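Local coordinates for protein SusD homolog (Bacteroides thetaiotaomicron, PDB 3EHM) that probably binds mucin O-glycans as a SusD-like lipoprotein of the outer membrane, helping a gut symbiont to use host mucin sugars, at residues A[260-264]-A[265-269]; A[50-53]-A[54-58]; A[331-334]-A[335-339]; A[270-274]-A[275-279]. All coordinates share one frame; numbering follows the deposited sequence.

Interaction 1. Residues A[260-264]-A[265-269]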
loop_
_atom_site.group_PDB
_atom_site.type_symbol
_atom_site.label_atom_id
_atom_site.label_comp_id
_atom_site.label_asym_id
_atom_site.label_seq_id
_atom_site.Cartn_x
_atom_site.Cartn_y
_atom_site.Cartn_z
HETATM N N MSE A 260 -13.444 -3.846 -3.971
HETATM C CA MSE A 260 -13.732 -2.500 -3.481
HETATM C C MSE A 260 -15.227 -2.217 -3.624
HETATM O O MSE A 260 -15.764 -1.311 -2.990
HETATM C CB MSE A 260 -12.973 -1.442 -4.288
HETATM C CG MSE A 260 -11.476 -1.455 -4.139
HETATM SE SE MSE A 260 -10.728 -0.009 -5.214
HETATM C CE MSE A 260 -11.417 1.472 -4.174
ATOM N N LEU A 261 -15.904 -2.994 -4.460
ATOM C CA LEU A 261 -17.327 -2.773 -4.693
ATOM C C LEU A 261 -18.223 -2.877 -3.461
ATOM O O LEU A 261 -19.100 -2.037 -3.257
ATOM C CB LEU A 261 -17.830 -3.718 -5.788
ATOM C CG LEU A 261 -17.270 -3.390 -7.176
ATOM C CD1 LEU A 261 -17.799 -4.388 -8.200
ATOM C CD2 LEU A 261 -17.678 -1.974 -7.559
ATOM N N ALA A 262 -18.012 -3.898 -2.641
ATOM C CA ALA A 262 -18.832 -4.066 -1.442
ATOM C C ALA A 262 -18.866 -2.792 -0.591
ATOM O O ALA A 262 -19.939 -2.292 -0.256
ATOM C CB ALA A 262 -18.314 -5.235 -0.612
ATOM N N SER A 263 -17.698 -2.257 -0.249
ATOM C CA SER A 263 -17.656 -1.057 0.579
ATOM C C SER A 263 -18.075 0.224 -0.146
ATOM O O SER A 263 -18.673 1.116 0.457
ATOM C CB SER A 263 -16.261 -0.874 1.180
ATOM O OG SER A 263 -16.271 0.192 2.115
ATOM N N VAL A 264 -17.770 0.320 -1.436
ATOM C CA VAL A 264 -18.135 1.512 -2.197
ATOM C C VAL A 264 -19.620 1.575 -2.551
ATOM O O VAL A 264 -20.272 2.595 -2.321
ATOM C CB VAL A 264 -17.315 1.620 -3.518
ATOM C CG1 VAL A 264 -17.887 2.723 -4.407
ATOM C CG2 VAL A 264 -15.852 1.923 -3.202
ATOM N N ASN A 265 -20.160 0.486 -3.094
ATOM C CA ASN A 265 -21.560 0.469 -3.519
ATOM C C ASN A 265 -22.563 -0.251 -2.630
ATOM O O ASN A 265 -23.695 0.208 -2.481
ATOM C CB ASN A 265 -21.669 -0.105 -4.934
ATOM C CG ASN A 265 -20.874 0.688 -5.948
ATOM O OD1 ASN A 265 -20.884 1.920 -5.939
ATOM N ND2 ASN A 265 -20.188 -0.014 -6.838
ATOM N N GLU A 266 -22.168 -1.381 -2.054
ATOM C CA GLU A 266 -23.080 -2.137 -1.207
ATOM C C GLU A 266 -23.304 -1.501 0.159
ATOM O O GLU A 266 -24.442 -1.252 0.557
ATOM C CB GLU A 266 -22.569 -3.566 -1.022
ATOM C CG GLU A 266 -22.529 -4.397 -2.302
ATOM C CD GLU A 266 -23.876 -4.462 -3.011
ATOM O OE1 GLU A 266 -24.912 -4.608 -2.325
ATOM O OE2 GLU A 266 -23.894 -4.380 -4.258
ATOM N N TYR A 267 -22.217 -1.235 0.874
ATOM C CA TYR A 267 -22.310 -0.648 2.204
ATOM C C TYR A 267 -22.343 0.881 2.193
ATOM O O TYR A 267 -22.735 1.504 3.186
ATOM C CB TYR A 267 -21.132 -1.115 3.069
ATOM C CG TYR A 267 -20.935 -2.618 3.125
ATOM C CD1 TYR A 267 -22.022 -3.490 3.189
ATOM C CD2 TYR A 267 -19.651 -3.166 3.161
ATOM C CE1 TYR A 267 -21.834 -4.873 3.289
ATOM C CE2 TYR A 267 -19.453 -4.544 3.265
ATOM C CZ TYR A 267 -20.548 -5.391 3.329
ATOM O OH TYR A 267 -20.353 -6.750 3.454
ATOM N N ASN A 268 -21.924 1.478 1.077
ATOM C CA ASN A 268 -21.897 2.931 0.943
ATOM C C ASN A 268 -21.016 3.540 2.025
ATOM O O ASN A 268 -21.363 4.564 2.621
ATOM C CB ASN A 268 -23.315 3.495 1.051
ATOM C CG ASN A 268 -24.157 3.162 -0.154
ATOM O OD1 ASN A 268 -25.230 2.566 -0.036
ATOM N ND2 ASN A 268 -23.672 3.538 -1.329
ATOM N N GLU A 269 -19.870 2.910 2.262
ATOM C CA GLU A 269 -18.951 3.364 3.295
ATOM C C GLU A 269 -17.634 3.941 2.780
ATOM O O GLU A 269 -17.030 4.777 3.441
ATOM C CB GLU A 269 -18.681 2.216 4.282
ATOM C CG GLU A 269 -19.961 1.697 4.955
ATOM C CD GLU A 269 -19.736 0.509 5.881
ATOM O OE1 GLU A 269 -18.949 -0.395 5.527
ATOM O OE2 GLU A 269 -20.363 0.473 6.961
#

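Interaction 2. Residues A[50-53]-A[54-58]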
loop_
_atom_site.group_PDB
_atom_site.type_symbol
_atom_site.label_atom_id
_atom_site.label_comp_id
_atom_site.label_asym_id
_atom_site.label_seq_id
_atom_site.Cartn_x
_atom_site.Cartn_y
_atom_site.Cartn_z
ATOM N N ASN A 50 -15.123 -7.460 2.603
ATOM C CA ASN A 50 -15.029 -7.168 4.026
ATOM C C ASN A 50 -13.543 -7.217 4.386
ATOM O O ASN A 50 -13.057 -6.405 5.170
ATOM C CB ASN A 50 -15.791 -8.206 4.873
ATOM C CG ASN A 50 -17.306 -8.113 4.715
ATOM O OD1 ASN A 50 -17.841 -7.092 4.286
ATOM N ND2 ASN A 50 -18.003 -9.185 5.088
ATOM N N ASP A 51 -12.822 -8.166 3.795
ATOM C CA ASP A 51 -11.395 -8.306 4.072
ATOM C C ASP A 51 -10.615 -7.077 3.597
ATOM O O ASP A 51 -9.755 -6.569 4.313
ATOM C CB ASP A 51 -10.833 -9.554 3.388
ATOM C CG ASP A 51 -11.422 -10.848 3.929
ATOM O OD1 ASP A 51 -11.100 -11.913 3.366
ATOM O OD2 ASP A 51 -12.193 -10.815 4.910
ATOM N N LEU A 52 -10.915 -6.606 2.390
ATOM C CA LEU A 52 -10.228 -5.440 1.830
ATOM C C LEU A 52 -10.483 -4.190 2.669
ATOM O O LEU A 52 -9.642 -3.292 2.732
ATOM C CB LEU A 52 -10.684 -5.192 0.394
ATOM C CG LEU A 52 -9.890 -4.114 -0.347
ATOM C CD1 LEU A 52 -8.453 -4.595 -0.538
ATOM C CD2 LEU A 52 -10.536 -3.824 -1.687
ATOM N N GLN A 53 -11.648 -4.126 3.304
ATOM C CA GLN A 53 -11.970 -2.989 4.164
ATOM C C GLN A 53 -10.948 -2.938 5.290
ATOM O O GLN A 53 -10.396 -1.880 5.618
ATOM C CB GLN A 53 -13.360 -3.152 4.780
ATOM C CG GLN A 53 -14.478 -2.479 4.017
ATOM C CD GLN A 53 -15.757 -2.405 4.830
ATOM O OE1 GLN A 53 -16.605 -1.542 4.597
ATOM N NE2 GLN A 53 -15.906 -3.315 5.786
ATOM N N ASN A 54 -10.703 -4.107 5.867
ATOM C CA ASN A 54 -9.781 -4.281 6.983
ATOM C C ASN A 54 -8.332 -3.960 6.629
ATOM O O ASN A 54 -7.613 -3.353 7.424
ATOM C CB ASN A 54 -9.887 -5.728 7.490
ATOM C CG ASN A 54 -8.940 -6.023 8.639
ATOM O OD1 ASN A 54 -8.149 -6.970 8.578
ATOM N ND2 ASN A 54 -9.022 -5.226 9.697
ATOM N N THR A 55 -7.906 -4.348 5.432
ATOM C CA THR A 55 -6.526 -4.117 5.019
ATOM C C THR A 55 -6.261 -2.791 4.314
ATOM O O THR A 55 -5.257 -2.135 4.584
ATOM C CB THR A 55 -6.033 -5.236 4.069
ATOM O OG1 THR A 55 -6.737 -5.151 2.822
ATOM C CG2 THR A 55 -6.277 -6.607 4.680
ATOM N N ASP A 56 -7.170 -2.395 3.426
ATOM C CA ASP A 56 -6.979 -1.188 2.627
ATOM C C ASP A 56 -7.957 -0.016 2.731
ATOM O O ASP A 56 -7.546 1.135 2.881
ATOM C CB ASP A 56 -6.926 -1.577 1.140
ATOM C CG ASP A 56 -5.678 -2.365 0.766
ATOM O OD1 ASP A 56 -5.381 -3.408 1.393
ATOM O OD2 ASP A 56 -4.999 -1.936 -0.188
ATOM N N LEU A 57 -9.246 -0.309 2.637
ATOM C CA LEU A 57 -10.261 0.734 2.596
ATOM C C LEU A 57 -10.603 1.587 3.811
ATOM O O LEU A 57 -10.562 2.811 3.719
ATOM C CB LEU A 57 -11.550 0.148 2.020
ATOM C CG LEU A 57 -11.366 -0.691 0.752
ATOM C CD1 LEU A 57 -12.739 -1.018 0.176
ATOM C CD2 LEU A 57 -10.523 0.061 -0.279
ATOM N N ILE A 58 -10.954 0.976 4.937
ATOM C CA ILE A 58 -11.324 1.789 6.089
ATOM C C ILE A 58 -10.174 2.027 7.057
ATOM O O ILE A 58 -10.288 2.830 7.983
ATOM C CB ILE A 58 -12.532 1.179 6.840
ATOM C CG1 ILE A 58 -12.102 -0.022 7.680
ATOM C CG2 ILE A 58 -13.590 0.745 5.825
ATOM C CD1 ILE A 58 -13.226 -0.582 8.541
#

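Interaction 3. Residues A[331-334]-A[335-339]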
loop_
_atom_site.group_PDB
_atom_site.type_symbol
_atom_site.label_atom_id
_atom_site.label_comp_id
_atom_site.label_asym_id
_atom_site.label_seq_id
_atom_site.Cartn_x
_atom_site.Cartn_y
_atom_site.Cartn_z
ATOM N N PRO A 331 -14.862 6.207 -5.415
ATOM C CA PRO A 331 -13.770 5.706 -6.250
ATOM C C PRO A 331 -14.422 5.087 -7.485
ATOM O O PRO A 331 -15.461 4.429 -7.372
ATOM C CB PRO A 331 -13.123 4.638 -5.368
ATOM C CG PRO A 331 -13.390 5.130 -3.981
ATOM C CD PRO A 331 -14.823 5.595 -4.076
ATOM N N LYS A 332 -13.850 5.320 -8.661
ATOM C CA LYS A 332 -14.391 4.724 -9.873
ATOM C C LYS A 332 -13.885 3.292 -9.922
ATOM O O LYS A 332 -12.681 3.046 -9.799
ATOM C CB LYS A 332 -13.917 5.475 -11.119
ATOM C CG LYS A 332 -14.681 6.750 -11.399
ATOM C CD LYS A 332 -14.319 7.321 -12.766
ATOM C CE LYS A 332 -15.187 8.527 -13.098
ATOM N NZ LYS A 332 -14.783 9.165 -14.378
ATOM N N VAL A 333 -14.801 2.348 -10.080
ATOM C CA VAL A 333 -14.425 0.946 -10.131
ATOM C C VAL A 333 -15.613 0.093 -10.560
ATOM O O VAL A 333 -16.766 0.455 -10.326
ATOM C CB VAL A 333 -13.924 0.455 -8.740
ATOM C CG1 VAL A 333 -15.026 0.623 -7.689
ATOM C CG2 VAL A 333 -13.496 -1.003 -8.817
ATOM N N ASP A 334 -15.331 -1.017 -11.229
ATOM C CA ASP A 334 -16.392 -1.933 -11.630
ATOM C C ASP A 334 -15.940 -3.354 -11.304
ATOM O O ASP A 334 -14.804 -3.564 -10.876
ATOM C CB ASP A 334 -16.739 -1.772 -13.115
ATOM C CG ASP A 334 -15.544 -1.909 -14.015
ATOM O OD1 ASP A 334 -14.894 -2.974 -13.987
ATOM O OD2 ASP A 334 -15.257 -0.946 -14.763
ATOM N N SER A 335 -16.821 -4.328 -11.500
ATOM C CA SER A 335 -16.503 -5.710 -11.161
ATOM C C SER A 335 -15.231 -6.266 -11.795
ATOM O O SER A 335 -14.539 -7.080 -11.182
ATOM C CB SER A 335 -17.691 -6.621 -11.494
ATOM O OG SER A 335 -18.009 -6.562 -12.871
ATOM N N ASN A 336 -14.914 -5.819 -13.007
ATOM C CA ASN A 336 -13.730 -6.302 -13.715
ATOM C C ASN A 336 -12.455 -5.506 -13.453
ATOM O O ASN A 336 -11.401 -5.818 -14.009
ATOM C CB ASN A 336 -13.999 -6.341 -15.225
ATOM C CG ASN A 336 -15.078 -7.339 -15.597
ATOM O OD1 ASN A 336 -14.996 -8.517 -15.244
ATOM N ND2 ASN A 336 -16.098 -6.875 -16.312
ATOM N N SER A 337 -12.544 -4.484 -12.609
ATOM C CA SER A 337 -11.371 -3.674 -12.301
ATOM C C SER A 337 -10.326 -4.504 -11.564
ATOM O O SER A 337 -10.654 -5.389 -10.770
ATOM C CB SER A 337 -11.754 -2.468 -11.442
ATOM O OG SER A 337 -12.651 -1.619 -12.125
ATOM N N PRO A 338 -9.047 -4.223 -11.815
ATOM C CA PRO A 338 -7.980 -4.969 -11.152
ATOM C C PRO A 338 -7.526 -4.341 -9.842
ATOM O O PRO A 338 -7.979 -3.263 -9.459
ATOM C CB PRO A 338 -6.870 -4.944 -12.188
ATOM C CG PRO A 338 -7.000 -3.559 -12.744
ATOM C CD PRO A 338 -8.507 -3.369 -12.891
ATOM N N LEU A 339 -6.646 -5.056 -9.149
ATOM C CA LEU A 339 -6.030 -4.578 -7.920
ATOM C C LEU A 339 -4.562 -4.650 -8.314
ATOM O O LEU A 339 -4.140 -5.614 -8.952
ATOM C CB LEU A 339 -6.329 -5.505 -6.741
ATOM C CG LEU A 339 -7.756 -5.393 -6.193
ATOM C CD1 LEU A 339 -7.883 -6.210 -4.916
ATOM C CD2 LEU A 339 -8.082 -3.934 -5.909
#

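Interaction 4. Residues A[270-274]-A[275-279]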
loop_
_atom_site.group_PDB
_atom_site.type_symbol
_atom_site.label_atom_id
_atom_site.label_comp_id
_atom_site.label_asym_id
_atom_site.label_seq_id
_atom_site.Cartn_x
_atom_site.Cartn_y
_atom_site.Cartn_z
ATOM N N THR A 270 -17.182 3.514 1.607
ATOM C CA THR A 270 -15.926 4.034 1.080
ATOM C C THR A 270 -16.121 5.129 0.038
ATOM O O THR A 270 -16.772 4.925 -0.983
ATOM C CB THR A 270 -15.063 2.906 0.491
ATOM O OG1 THR A 270 -14.671 2.022 1.547
ATOM C CG2 THR A 270 -13.809 3.476 -0.171
ATOM N N ARG A 271 -15.531 6.290 0.310
ATOM C CA ARG A 271 -15.636 7.449 -0.568
ATOM C C ARG A 271 -14.259 8.088 -0.773
ATOM O O ARG A 271 -13.271 7.641 -0.189
ATOM C CB ARG A 271 -16.606 8.458 0.054
ATOM C CG ARG A 271 -18.037 7.921 0.233
ATOM C CD ARG A 271 -18.726 7.794 -1.119
ATOM N NE ARG A 271 -20.116 7.336 -1.045
ATOM C CZ ARG A 271 -20.503 6.074 -1.220
ATOM N NH1 ARG A 271 -19.609 5.125 -1.471
ATOM N NH2 ARG A 271 -21.794 5.763 -1.182
HETATM N N MSE A 272 -14.198 9.127 -1.605
HETATM C CA MSE A 272 -12.939 9.822 -1.888
HETATM C C MSE A 272 -12.387 10.523 -0.645
HETATM O O MSE A 272 -13.112 11.240 0.045
HETATM C CB MSE A 272 -13.147 10.852 -3.007
HETATM C CG MSE A 272 -11.884 11.613 -3.406
HETATM SE SE MSE A 272 -12.240 12.961 -4.763
HETATM C CE MSE A 272 -13.369 14.135 -3.718
ATOM N N GLY A 273 -11.103 10.312 -0.376
ATOM C CA GLY A 273 -10.461 10.913 0.783
ATOM C C GLY A 273 -10.059 12.365 0.596
ATOM O O GLY A 273 -9.769 12.800 -0.517
ATOM N N ALA A 274 -10.019 13.111 1.698
ATOM C CA ALA A 274 -9.677 14.533 1.663
ATOM C C ALA A 274 -8.246 14.804 1.227
ATOM O O ALA A 274 -7.992 15.706 0.430
ATOM C CB ALA A 274 -9.925 15.159 3.028
ATOM N N THR A 275 -7.308 14.022 1.741
ATOM C CA THR A 275 -5.910 14.218 1.389
ATOM C C THR A 275 -5.648 14.085 -0.109
ATOM O O THR A 275 -5.102 14.994 -0.732
ATOM C CB THR A 275 -5.004 13.227 2.138
ATOM O OG1 THR A 275 -5.207 13.374 3.550
ATOM C CG2 THR A 275 -3.537 13.502 1.809
ATOM N N ILE A 276 -6.038 12.962 -0.700
ATOM C CA ILE A 276 -5.787 12.791 -2.118
ATOM C C ILE A 276 -6.560 13.832 -2.934
ATOM O O ILE A 276 -6.074 14.311 -3.953
ATOM C CB ILE A 276 -6.111 11.344 -2.581
ATOM C CG1 ILE A 276 -5.544 11.121 -3.987
ATOM C CG2 ILE A 276 -7.612 11.082 -2.535
ATOM C CD1 ILE A 276 -5.627 9.677 -4.454
ATOM N N TRP A 277 -7.753 14.199 -2.480
ATOM C CA TRP A 277 -8.522 15.208 -3.198
ATOM C C TRP A 277 -7.762 16.530 -3.185
ATOM O O TRP A 277 -7.670 17.208 -4.202
ATOM C CB TRP A 277 -9.890 15.435 -2.556
ATOM C CG TRP A 277 -10.534 16.704 -3.056
ATOM C CD1 TRP A 277 -11.176 16.886 -4.248
ATOM C CD2 TRP A 277 -10.512 17.986 -2.412
ATOM N NE1 TRP A 277 -11.552 18.204 -4.387
ATOM C CE2 TRP A 277 -11.157 18.900 -3.276
ATOM C CE3 TRP A 277 -10.005 18.451 -1.190
ATOM C CZ2 TRP A 277 -11.311 20.255 -2.955
ATOM C CZ3 TRP A 277 -10.156 19.801 -0.871
ATOM C CH2 TRP A 277 -10.806 20.686 -1.753
ATOM N N GLY A 278 -7.236 16.892 -2.017
ATOM C CA GLY A 278 -6.498 18.136 -1.881
ATOM C C GLY A 278 -5.364 18.271 -2.873
ATOM O O GLY A 278 -5.178 19.335 -3.478
ATOM N N TYR A 279 -4.589 17.201 -3.037
ATOM C CA TYR A 279 -3.479 17.221 -3.983
ATOM C C TYR A 279 -3.974 17.250 -5.427
ATOM O O TYR A 279 -3.529 18.072 -6.222
ATOM C CB TYR A 279 -2.571 16.004 -3.766
ATOM C CG TYR A 279 -1.700 16.115 -2.529
ATOM C CD1 TYR A 279 -0.602 16.972 -2.505
ATOM C CD2 TYR A 279 -2.008 15.409 -1.366
ATOM C CE1 TYR A 279 0.169 17.129 -1.358
ATOM C CE2 TYR A 279 -1.243 15.558 -0.207
ATOM C CZ TYR A 279 -0.157 16.425 -0.210
ATOM O OH TYR A 279 0.589 16.609 0.942
#

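Interaction 1. Residues A[260-264]-A[265-269]
Ala-262 and Tyr-267 meet in a local contact at the C-terminal end of the short helix 261-266, within the mostly helical SusD fold. The motif is a pi-type turn at the end of the helix, followed by a residue of positive phi, and the backbone bonds show it. Asn-265 N bonds to Leu-261 O at 2.7 Å, the i+4 spacing of an alpha-helix. With the acceptor one residue on, Tyr-267 N reaches back five positions to Ala-262 O (2.8 Å), the pi-type spacing. Asn-268 then adopts a positive phi of 59°, which turns the chain out of the helix, and beyond it Glu-269 N closes back on Ser-263 O (2.8 Å).

The Tyr-267 ring lies obliquely against the preceding turn, with CD2 3.9 Å from Ser-263 CA and CE2 4.1 Å from the methyl of Ala-262. Its hydroxyl is hydrogen-bonded to Asn-50 of helix 47-57. On another side Leu-261 and Asn-265 run alongside each other in the same direction, CD2 of the leucine touching the amide ND2 at 3.3 Å. Ser-263 OG, held anti to its own backbone N (chi1 -173°), is hydrogen-bonded to Thr-270, the first residue of strand 270-272. That same OG rests 3.8 Å from Glu-269 CB.

Interaction 2. Residues A[50-53]-A[54-58]
Leu-52 and Leu-57 pack against each other, five residues apart, across a pi-type turn at the C-terminal end of helix 47-57. The widening is evident at Leu-52 O, which accepts both Asp-56 N (2.7 Å) and Leu-57 N (3.0 Å). Leu-52 O thus serves both an i+4 and an i+5 bond, the donors arriving from opposite faces of its plane.

With chi1 -172° Leu-52 sets CG anti to its backbone N, and the isobutyl group thereby reaches the following turn. Its CG lies 3.9 Å from Leu-57 CG, the two side chains crossing at a slant, while its CD1 methyl sits 3.8 Å from Asp-56 CB. Beside this pair, the aliphatic part of Gln-53 meets the CG2 branch of Ile-58, CG to CG2 being 3.8 Å. Ile-58 places its other branch between its own backbone N and carbonyl carbon (chi1 76°), and this brings CG1 to 3.3 Å from Gln-53 O. The same carbonyl receives Ile-58 N in its plane, on a lone pair.

Asp-56 carries a buried charge with two partners: it forms a salt bridge to Arg-135, and a hydroxyl from the neighbouring residue helps fix its carboxylate. Thr-55 OG1 donates to Asp-56 OD1 at 2.6 Å, on the anti side of the carboxylate.

Interaction 3. Residues A[331-334]-A[335-339]
Val-333 lays its CG2 methyl over the side chain of Ser-337, four residues along the loop that leads into strand 339-342. The methyl is 3.5 Å from Ser-337 CB, tighter than usual van der Waals contact, and the branch reaches it because CG2 stands anti to the backbone N of the valine. Immediately beside this apolar touch the same serine takes a polar role. Its OG accepts Asp-334 N at 2.9 Å, and the N-H...O angle of 173° makes the bond almost straight. A second link runs the other way, from Ser-337 N to Asp-334 O (3.0 Å), with the donor well above the carbonyl plane. Two bonds thus tie Asp-334 to Ser-337.

The Asp-334 side chain folds back over the bend, CG lying between its backbone N and carbonyl carbon (chi1 54°). Its OD1 receives a weak, strongly bent bond from Asn-336 N at 3.0 Å. Outside the turn, Ser-337 O accepts a bond from Asn-258, and Leu-261 of the neighbouring helix packs on Val-333 and Ser-335. The Ser-337 N to Asp-334 O bond, with phi/psi of -55/-33° at Ser-335, identifies a type I beta turn from Asp-334 to Ser-337, at the surface.

Interaction 4. Residues A[270-274]-A[275-279]
From the extended residues 270-272 the backbone passes through Gly-273, at the N-cap, and coils at Ala-274 into helix 274-282. The switch lies between the psi of 152° at Gly-273 and that of -43° at Ala-274. The first helical turn then closes with two i+4 bonds, Trp-277 N to Gly-273 O (3.1 Å) and Gly-278 N to Ala-274 O (2.8 Å). This is a strand-to-helix junction inside the SusD fold, where strand 270-272 pairs antiparallel with 67-69.

Among the side chains Met-272, a selenomethionine in the crystal, and Trp-277 carry the contact. The bend about the last torsion of Met-272 (chi3 66°) directs its CE methyl to Trp-277 CD1, 3.6 Å away. SE lies 5.1 Å from the centroid of the five-membered ring in an oblique Met-aromatic contact. Ala-274 O sits at the ring edge, close to its plane, 3.8 Å from Trp-277 CE3. Ile-276 turns its CG2 methyl back over the N-cap, 3.4 Å from Gly-273 O.

The polar contacts across the two segments are thus the backbone bonds to Gly-273 O and Ala-274 O, while Thr-275 OG1 is satisfied outside them by the backbone N of Met-465. The rest is apolar: the Met-272 side chain lies against the indole and, through CG, against Ile-276 CG2 at 4.4 Å.

In the fold
Along the chain the order is interaction 2, interaction 1, interaction 4 and interaction 3, all within the SusD-like fold. Interactions 1 and 2 have centres 11 Å apart and bring helix 261-266 against helix 47-57, Ser-263 touching Leu-57, while Met-260, just before the helix, packs on Leu-52. Interaction 3, centred 12 Å from interaction 1, also meets Met-260, whose CE touches Pro-331 CB. Interaction 4 continues directly from interaction 1 (centres 16 Å apart), and Val-264 O accepts a bond from Arg-271 NH1. Pro-331 also packs on Thr-270, joining interactions 3 and 4. Segment 260-269 therefore touches all three other sites, linking an early helix, a strand-helix junction and a later loop.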